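Local coordinates for AT-less polyketide synthase (Streptomyces platensis subsp. rosaceus, PDB 4TKT), which probably catalyses, as a ketosynthase domain of an AT-less type I polyketide synthase, the decarboxylative condensation that extends the growing chain in isomigrastatin biosynthesis, at residues 8-13 against 259-264; 131-136 against 164-169; 205-210 against 255-260. All blocks are in the same frame, centred on the assembly; numbering follows the deposited sequence.

Contact 1. Residues 8-13 against 259-264; sequences AIAIVG and RPLADA
Ala10 and Arg259 form the antiparallel hydrogen-bonded pair that joins the first strand of the thiolase-type fold, 9-17, to the end of strand 252-260, just where that strand gives way to helix 261-266. Of the backbone bonds, Arg259 N gives its hydrogen to Ala10 O at 3.0 Å, although the angle at the hydrogen is only 136°. The return distance, Ala10 N to Arg259 O, refines to 2.5 Å, so its exact length is doubtful. Beyond it Leu261 N, in the first turn of the helix, reaches Ala8 O at 2.9 Å with a straighter 164° at hydrogen; Pro260, the N-cap residue, stands between the two bonding sites. The apolar contacts follow the helix. Leu261 has CG anti to the backbone N (chi1 -176°), and its CD1 lies 3.7 Å from Ala10 CB. Ala264, one turn on, sets its CB against both Ala10 CB and Val12 CG1. The charged group leads away from this packing: the extended chain of Arg259 carries its guanidinium to salt bridges with Asp267 and Asp269. On one face of that guanidinium lies Asp263 O, 3.7 Å above the centre of the plane.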
loop_
_atom_site.group_PDB
_atom_site.type_symbol
_atom_site.label_atom_id
_atom_site.label_comp_id
_atom_site.label_asym_id
_atom_site.label_seq_id
_atom_site.Cartn_x
_atom_site.Cartn_y
_atom_site.Cartn_z
ATOM N N ALA A 8 -15.990 12.467 0.602
ATOM C CA ALA A 8 -16.163 11.459 1.650
ATOM C C ALA A 8 -15.892 10.035 1.181
ATOM O O ALA A 8 -16.785 9.187 1.195
ATOM C CB ALA A 8 -17.566 11.554 2.230
ATOM N N ILE A 9 -14.661 9.780 0.757
ATOM C CA ILE A 9 -14.261 8.441 0.358
ATOM C C ILE A 9 -13.420 7.812 1.457
ATOM O O ILE A 9 -12.336 8.298 1.777
ATOM C CB ILE A 9 -13.470 8.446 -0.958
ATOM C CG1 ILE A 9 -14.288 9.115 -2.064
ATOM C CG2 ILE A 9 -13.087 7.030 -1.347
ATOM C CD1 ILE A 9 -15.627 8.467 -2.309
ATOM N N ALA A 10 -13.931 6.731 2.035
ATOM C CA ALA A 10 -13.275 6.079 3.159
ATOM C C ALA A 10 -12.195 5.112 2.703
ATOM O O ALA A 10 -12.311 4.481 1.656
ATOM C CB ALA A 10 -14.296 5.354 4.012
ATOM N N ILE A 11 -11.138 5.009 3.499
ATOM C CA ILE A 11 -10.109 4.003 3.281
ATOM C C ILE A 11 -10.331 2.851 4.253
ATOM O O ILE A 11 -10.158 3.009 5.462
ATOM C CB ILE A 11 -8.704 4.588 3.466
ATOM C CG1 ILE A 11 -8.477 5.723 2.466
ATOM C CG2 ILE A 11 -7.649 3.506 3.306
ATOM C CD1 ILE A 11 -7.210 6.508 2.706
ATOM N N VAL A 12 -10.720 1.695 3.727
ATOM C CA VAL A 12 -11.143 0.585 4.572
ATOM C C VAL A 12 -10.110 -0.535 4.669
ATOM O O VAL A 12 -10.332 -1.532 5.355
ATOM C CB VAL A 12 -12.468 -0.014 4.074
ATOM C CG1 VAL A 12 -13.540 1.054 4.028
ATOM C CG2 VAL A 12 -12.282 -0.644 2.706
ATOM N N GLY A 13 -8.983 -0.369 3.987
ATOM C CA GLY A 13 -7.924 -1.361 4.019
ATOM C C GLY A 13 -6.689 -0.869 3.295
ATOM O O GLY A 13 -6.785 -0.075 2.359
ATOM N N ARG A 259 -13.912 3.368 -0.616
ATOM C CA ARG A 259 -15.345 3.169 -0.455
ATOM C C ARG A 259 -16.016 4.440 0.068
ATOM O O ARG A 259 -15.440 5.142 0.897
ATOM C CB ARG A 259 -15.594 2.003 0.501
ATOM C CG ARG A 259 -17.030 1.584 0.615
ATOM C CD ARG A 259 -17.160 0.273 1.353
ATOM N NE ARG A 259 -18.501 -0.271 1.192
ATOM C CZ ARG A 259 -18.955 -1.334 1.840
ATOM N NH1 ARG A 259 -18.168 -1.964 2.701
ATOM N NH2 ARG A 259 -20.192 -1.761 1.631
ATOM N N PRO A 260 -17.226 4.752 -0.431
ATOM C CA PRO A 260 -17.993 5.878 0.118
ATOM C C PRO A 260 -18.179 5.740 1.624
ATOM O O PRO A 260 -18.583 4.676 2.090
ATOM C CB PRO A 260 -19.332 5.782 -0.615
ATOM C CG PRO A 260 -19.000 5.125 -1.904
ATOM C CD PRO A 260 -17.893 4.150 -1.599
ATOM N N LEU A 261 -17.882 6.804 2.364
ATOM C CA LEU A 261 -17.858 6.771 3.824
ATOM C C LEU A 261 -19.141 6.220 4.442
ATOM O O LEU A 261 -19.092 5.455 5.403
ATOM C CB LEU A 261 -17.586 8.172 4.374
ATOM C CG LEU A 261 -17.431 8.281 5.891
ATOM C CD1 LEU A 261 -16.393 7.291 6.393
ATOM C CD2 LEU A 261 -17.046 9.696 6.277
ATOM N N ALA A 262 -20.283 6.608 3.886
ATOM C CA ALA A 262 -21.573 6.159 4.398
ATOM C C ALA A 262 -21.705 4.640 4.327
ATOM O O ALA A 262 -22.223 4.008 5.248
ATOM C CB ALA A 262 -22.705 6.822 3.632
ATOM N N ASP A 263 -21.226 4.063 3.229
ATOM C CA ASP A 263 -21.313 2.624 3.012
ATOM C C ASP A 263 -20.369 1.864 3.937
ATOM O O ASP A 263 -20.705 0.788 4.430
ATOM C CB ASP A 263 -21.004 2.290 1.553
ATOM C CG ASP A 263 -21.866 3.073 0.584
ATOM O OD1 ASP A 263 -22.632 3.943 1.045
ATOM O OD2 ASP A 263 -21.768 2.833 -0.638
ATOM N N ALA A 264 -19.185 2.421 4.170
ATOM C CA ALA A 264 -18.222 1.799 5.070
ATOM C C ALA A 264 -18.739 1.815 6.504
ATOM O O ALA A 264 -18.655 0.814 7.215
ATOM C CB ALA A 264 -16.879 2.499 4.984
#

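Contact 2. Residues 131-136 against 164-169; sequences IGVFAG and SIANRV
Strand 131-136 and helix 164-169, which meet through Val133 and Ala135 on one side and Ile165, Ala166 and Val169 on the other, run nearly antiparallel: their axes make 154° and approach to 7.7 Å. The backbones come nearest at Ala135 and Ala166, where the CA atoms are 5.6 Å apart, a spacing that small methyl side chains on both sides permit. No hydrogen bond crosses the interface. Strand 129-136, helix 163-173 and the neighbouring parallel strand 179-182 form a beta-alpha-beta crossover of the N-terminal half of the thiolase fold, and this contact lays the crossover helix on the sheet. Val133 meets the helix with both branches. Its CG1, anti to the backbone N (chi1 -175°), sits 4.0 Å from Ala166 CB and 3.7 Å from Ala166 O, a carbonyl oxygen hydrogen-bonded to the hydroxyl of Ser170. Val133 CG2 meets Val169 CG1 at 4.0 Å. Farther along the strand, Ala135 CB touches Ile165 CG2 at 3.8 Å and Ala166 CB at 4.1 Å. Phe134 leaves from the other side of the strand and packs on helix 188-202, whereas Ile165 and Val169 also pack on Phe98 of helix 93-109.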
loop_
_atom_site.group_PDB
_atom_site.type_symbol
_atom_site.label_atom_id
_atom_site.label_comp_id
_atom_site.label_asym_id
_atom_site.label_seq_id
_atom_site.Cartn_x
_atom_site.Cartn_y
_atom_site.Cartn_z
ATOM N N ILE A 131 -16.313 -4.147 -7.980
ATOM C CA ILE A 131 -14.973 -3.748 -7.564
ATOM C C ILE A 131 -14.184 -3.137 -8.719
ATOM O O ILE A 131 -14.036 -3.758 -9.770
ATOM C CB ILE A 131 -14.171 -4.945 -7.017
ATOM C CG1 ILE A 131 -14.969 -5.704 -5.958
ATOM C CG2 ILE A 131 -12.832 -4.486 -6.465
ATOM C CD1 ILE A 131 -14.272 -6.947 -5.467
ATOM N N GLY A 132 -13.671 -1.928 -8.516
ATOM C CA GLY A 132 -12.833 -1.287 -9.514
ATOM C C GLY A 132 -11.360 -1.384 -9.163
ATOM O O GLY A 132 -10.995 -1.402 -7.990
ATOM N N VAL A 133 -10.508 -1.451 -10.181
ATOM C CA VAL A 133 -9.070 -1.557 -9.955
ATOM C C VAL A 133 -8.322 -0.474 -10.724
ATOM O O VAL A 133 -8.369 -0.423 -11.953
ATOM C CB VAL A 133 -8.530 -2.944 -10.361
ATOM C CG1 VAL A 133 -7.058 -3.062 -10.012
ATOM C CG2 VAL A 133 -9.323 -4.042 -9.668
ATOM N N PHE A 134 -7.640 0.394 -9.988
ATOM C CA PHE A 134 -6.930 1.520 -10.575
ATOM C C PHE A 134 -5.474 1.482 -10.156
ATOM O O PHE A 134 -5.142 1.763 -9.005
ATOM C CB PHE A 134 -7.572 2.841 -10.154
ATOM C CG PHE A 134 -9.006 2.970 -10.564
ATOM C CD1 PHE A 134 -10.014 2.432 -9.784
ATOM C CD2 PHE A 134 -9.349 3.620 -11.739
ATOM C CE1 PHE A 134 -11.335 2.542 -10.164
ATOM C CE2 PHE A 134 -10.667 3.733 -12.123
ATOM C CZ PHE A 134 -11.662 3.194 -11.335
ATOM N N ALA A 135 -4.606 1.131 -11.097
ATOM C CA ALA A 135 -3.194 0.956 -10.799
ATOM C C ALA A 135 -2.343 2.022 -11.475
ATOM O O ALA A 135 -2.627 2.437 -12.594
ATOM C CB ALA A 135 -2.740 -0.429 -11.224
ATOM N N GLY A 136 -1.299 2.463 -10.785
ATOM C CA GLY A 136 -0.355 3.400 -11.357
ATOM C C GLY A 136 1.003 2.755 -11.551
ATOM O O GLY A 136 1.553 2.161 -10.623
ATOM N N SER A 164 -1.897 -5.053 -17.695
ATOM C CA SER A 164 -1.991 -6.350 -17.040
ATOM C C SER A 164 -1.935 -6.218 -15.527
ATOM O O SER A 164 -2.514 -7.030 -14.811
ATOM C CB SER A 164 -0.877 -7.278 -17.522
ATOM O OG SER A 164 -1.092 -7.655 -18.867
ATOM N N ILE A 165 -1.240 -5.193 -15.048
ATOM C CA ILE A 165 -1.139 -4.943 -13.617
ATOM C C ILE A 165 -2.525 -4.804 -12.992
ATOM O O ILE A 165 -2.810 -5.402 -11.956
ATOM C CB ILE A 165 -0.309 -3.679 -13.327
ATOM C CG1 ILE A 165 1.132 -3.879 -13.798
ATOM C CG2 ILE A 165 -0.328 -3.349 -11.846
ATOM C CD1 ILE A 165 2.011 -2.669 -13.594
ATOM N N ALA A 166 -3.392 -4.035 -13.639
ATOM C CA ALA A 166 -4.752 -3.858 -13.146
ATOM C C ALA A 166 -5.661 -5.001 -13.585
ATOM O O ALA A 166 -6.524 -5.445 -12.829
ATOM C CB ALA A 166 -5.316 -2.530 -13.616
ATOM N N ASN A 167 -5.459 -5.476 -14.810
ATOM C CA ASN A 167 -6.332 -6.490 -15.388
ATOM C C ASN A 167 -6.230 -7.851 -14.705
ATOM O O ASN A 167 -7.233 -8.550 -14.566
ATOM C CB ASN A 167 -6.043 -6.640 -16.881
ATOM C CG ASN A 167 -6.704 -5.554 -17.711
ATOM O OD1 ASN A 167 -7.391 -4.685 -17.178
ATOM N ND2 ASN A 167 -6.496 -5.597 -19.021
ATOM N N ARG A 168 -5.030 -8.230 -14.276
ATOM C CA ARG A 168 -4.848 -9.520 -13.617
ATOM C C ARG A 168 -5.475 -9.531 -12.232
ATOM O O ARG A 168 -5.973 -10.563 -11.784
ATOM C CB ARG A 168 -3.368 -9.886 -13.521
ATOM C CG ARG A 168 -2.760 -10.222 -14.862
ATOM C CD ARG A 168 -1.491 -11.029 -14.723
ATOM N NE ARG A 168 -0.871 -11.247 -16.026
ATOM C CZ ARG A 168 -1.287 -12.149 -16.909
ATOM N NH1 ARG A 168 -2.328 -12.925 -16.629
ATOM N NH2 ARG A 168 -0.662 -12.275 -18.072
ATOM N N VAL A 169 -5.446 -8.387 -11.556
ATOM C CA VAL A 169 -6.100 -8.269 -10.258
ATOM C C VAL A 169 -7.610 -8.396 -10.437
ATOM O O VAL A 169 -8.260 -9.166 -9.733
ATOM C CB VAL A 169 -5.763 -6.936 -9.562
ATOM C CG1 VAL A 169 -6.627 -6.742 -8.338
ATOM C CG2 VAL A 169 -4.296 -6.901 -9.177
#

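Contact 3. Residues 205-210 against 255-260; sequences CGVALA and AVLLRP
Ala210 O takes the N-H of Val256 at 2.7 Å, with 166° at the hydrogen, and is approached as well by the CA-H of Ala255, whose CA is 3.3 Å away. The return bond from Ala210 N to Val256 O is straight too, with 172° at the hydrogen, and completes a hydrogen-bonded antiparallel pair. Two residues further along strand 252-260, Leu258 and Ala208 repeat the reciprocal arrangement, with Leu258 N to Ala208 O at 2.6 Å. Leu209 and Leu257 form the non-hydrogen-bonded pair between them. Leu209 CD1 meets Leu257 CD1 at 3.7 Å, the two side chains crossing at about a right angle, on the face covered by helices 93-109 and 113-121. The other face carries Ala208, Ala210, Val256 and Leu258, of which Ala210 and Leu258 pack on helix 188-202; here Leu258, its CG anti to the carbonyl carbon (chi1 -59°), brings CD1 to 4.1 Å from Ala210 CB. These are neighbouring interior strands of the five-stranded sheet in the N-terminal half of the thiolase fold. Pairing stops where the chain turns a corner at Gly206 and Val207. There a water donates to Gly206 O and accepts from Arg259 NE, 2.8 Å from the water oxygen, while Val207 CG1 lies obliquely by the guanidinium. Direct backbone bonding thus holds the buried middle of the pair, and where it ends the water ties Gly206 O to an arginine held at its far end by Asp267.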
loop_
_atom_site.group_PDB
_atom_site.type_symbol
_atom_site.label_atom_id
_atom_site.label_comp_id
_atom_site.label_asym_id
_atom_site.label_seq_id
_atom_site.Cartn_x
_atom_site.Cartn_y
_atom_site.Cartn_z
ATOM N N CYS A 205 -18.661 2.041 -9.617
ATOM C CA CYS A 205 -18.436 0.826 -8.841
ATOM C C CYS A 205 -18.669 1.093 -7.357
ATOM O O CYS A 205 -18.675 2.243 -6.919
ATOM C CB CYS A 205 -17.026 0.276 -9.080
ATOM S SG CYS A 205 -15.688 1.475 -8.896
ATOM N N GLY A 206 -18.877 0.025 -6.593
ATOM C CA GLY A 206 -19.176 0.144 -5.176
ATOM C C GLY A 206 -17.929 0.327 -4.336
ATOM O O GLY A 206 -17.894 1.155 -3.429
ATOM N N VAL A 207 -16.904 -0.465 -4.628
ATOM C CA VAL A 207 -15.614 -0.303 -3.976
ATOM C C VAL A 207 -14.539 -0.181 -5.040
ATOM O O VAL A 207 -14.751 -0.548 -6.196
ATOM C CB VAL A 207 -15.278 -1.478 -3.035
ATOM C CG1 VAL A 207 -16.424 -1.729 -2.072
ATOM C CG2 VAL A 207 -14.964 -2.731 -3.834
ATOM N N ALA A 208 -13.381 0.335 -4.650
ATOM C CA ALA A 208 -12.296 0.503 -5.599
ATOM C C ALA A 208 -10.947 0.231 -4.961
ATOM O O ALA A 208 -10.625 0.751 -3.892
ATOM C CB ALA A 208 -12.323 1.900 -6.195
ATOM N N LEU A 209 -10.166 -0.603 -5.631
ATOM C CA LEU A 209 -8.782 -0.824 -5.259
ATOM C C LEU A 209 -7.906 0.165 -6.022
ATOM O O LEU A 209 -7.917 0.191 -7.253
ATOM C CB LEU A 209 -8.375 -2.262 -5.566
ATOM C CG LEU A 209 -7.198 -2.822 -4.780
ATOM C CD1 LEU A 209 -7.498 -2.765 -3.297
ATOM C CD2 LEU A 209 -6.919 -4.247 -5.222
ATOM N N ALA A 210 -7.166 0.993 -5.295
ATOM C CA ALA A 210 -6.285 1.966 -5.927
ATOM C C ALA A 210 -4.883 1.868 -5.349
ATOM O O ALA A 210 -4.711 1.766 -4.136
ATOM C CB ALA A 210 -6.829 3.373 -5.758
ATOM N N ALA A 255 -1.311 -0.339 -2.032
ATOM C CA ALA A 255 -2.694 -0.192 -2.472
ATOM C C ALA A 255 -3.627 0.158 -1.317
ATOM O O ALA A 255 -3.333 -0.125 -0.156
ATOM C CB ALA A 255 -3.169 -1.462 -3.155
ATOM N N VAL A 256 -4.747 0.787 -1.651
ATOM C CA VAL A 256 -5.802 1.048 -0.683
ATOM C C VAL A 256 -7.138 0.572 -1.233
ATOM O O VAL A 256 -7.367 0.600 -2.443
ATOM C CB VAL A 256 -5.905 2.545 -0.327
ATOM C CG1 VAL A 256 -4.783 2.950 0.604
ATOM C CG2 VAL A 256 -5.897 3.394 -1.585
ATOM N N LEU A 257 -8.013 0.118 -0.342
ATOM C CA LEU A 257 -9.380 -0.205 -0.719
ATOM C C LEU A 257 -10.265 0.993 -0.399
ATOM O O LEU A 257 -10.370 1.403 0.756
ATOM C CB LEU A 257 -9.873 -1.458 0.010
ATOM C CG LEU A 257 -11.145 -2.105 -0.547
ATOM C CD1 LEU A 257 -10.970 -2.461 -2.014
ATOM C CD2 LEU A 257 -11.523 -3.340 0.252
ATOM N N LEU A 258 -10.887 1.560 -1.429
ATOM C CA LEU A 258 -11.660 2.787 -1.270
ATOM C C LEU A 258 -13.162 2.539 -1.333
ATOM O O LEU A 258 -13.629 1.638 -2.030
ATOM C CB LEU A 258 -11.256 3.806 -2.334
ATOM C CG LEU A 258 -9.782 4.205 -2.322
ATOM C CD1 LEU A 258 -9.523 5.292 -3.350
ATOM C CD2 LEU A 258 -9.373 4.660 -0.933
ATOM N N ARG A 259 -13.912 3.368 -0.616
ATOM C CA ARG A 259 -15.345 3.169 -0.455
ATOM C C ARG A 259 -16.016 4.440 0.068
ATOM O O ARG A 259 -15.440 5.142 0.897
ATOM C CB ARG A 259 -15.594 2.003 0.501
ATOM C CG ARG A 259 -17.030 1.584 0.615
ATOM C CD ARG A 259 -17.160 0.273 1.353
ATOM N NE ARG A 259 -18.501 -0.271 1.192
ATOM C CZ ARG A 259 -18.955 -1.334 1.840
ATOM N NH1 ARG A 259 -18.168 -1.964 2.701
ATOM N NH2 ARG A 259 -20.192 -1.761 1.631
ATOM N N PRO A 260 -17.226 4.752 -0.431
ATOM C CA PRO A 260 -17.993 5.878 0.118
ATOM C C PRO A 260 -18.179 5.740 1.624
ATOM O O PRO A 260 -18.583 4.676 2.090
ATOM C CB PRO A 260 -19.332 5.782 -0.615
ATOM C CG PRO A 260 -19.000 5.125 -1.904
ATOM C CD PRO A 260 -17.893 4.150 -1.599
HETATM O O HOH W 1 -19.591 0.651 -1.184
#

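All three contacts reach one sheet, in which strands 129-136, 208-214, 252-260 and 9-17 follow one another in that order. Contacts 1 and 3 lie on either side of strand 252-260, share Arg259 and Pro260, and have centres about 8 Å apart; backbone bonding between Val12, Gly13 and Leu257 carries the sheet on from one to the other. Contact 2 is centred about 11 Å from contact 3 and about 19 Å from contact 1, and adds a helix to one face. Along the chain, contact 2 closes before contact 3 opens, and contact 1 encloses contact 2. Strand 252-260, last of the five in sequence, thus fills the place between 208-214 and 9-17, completing the sheet of the N-terminal half.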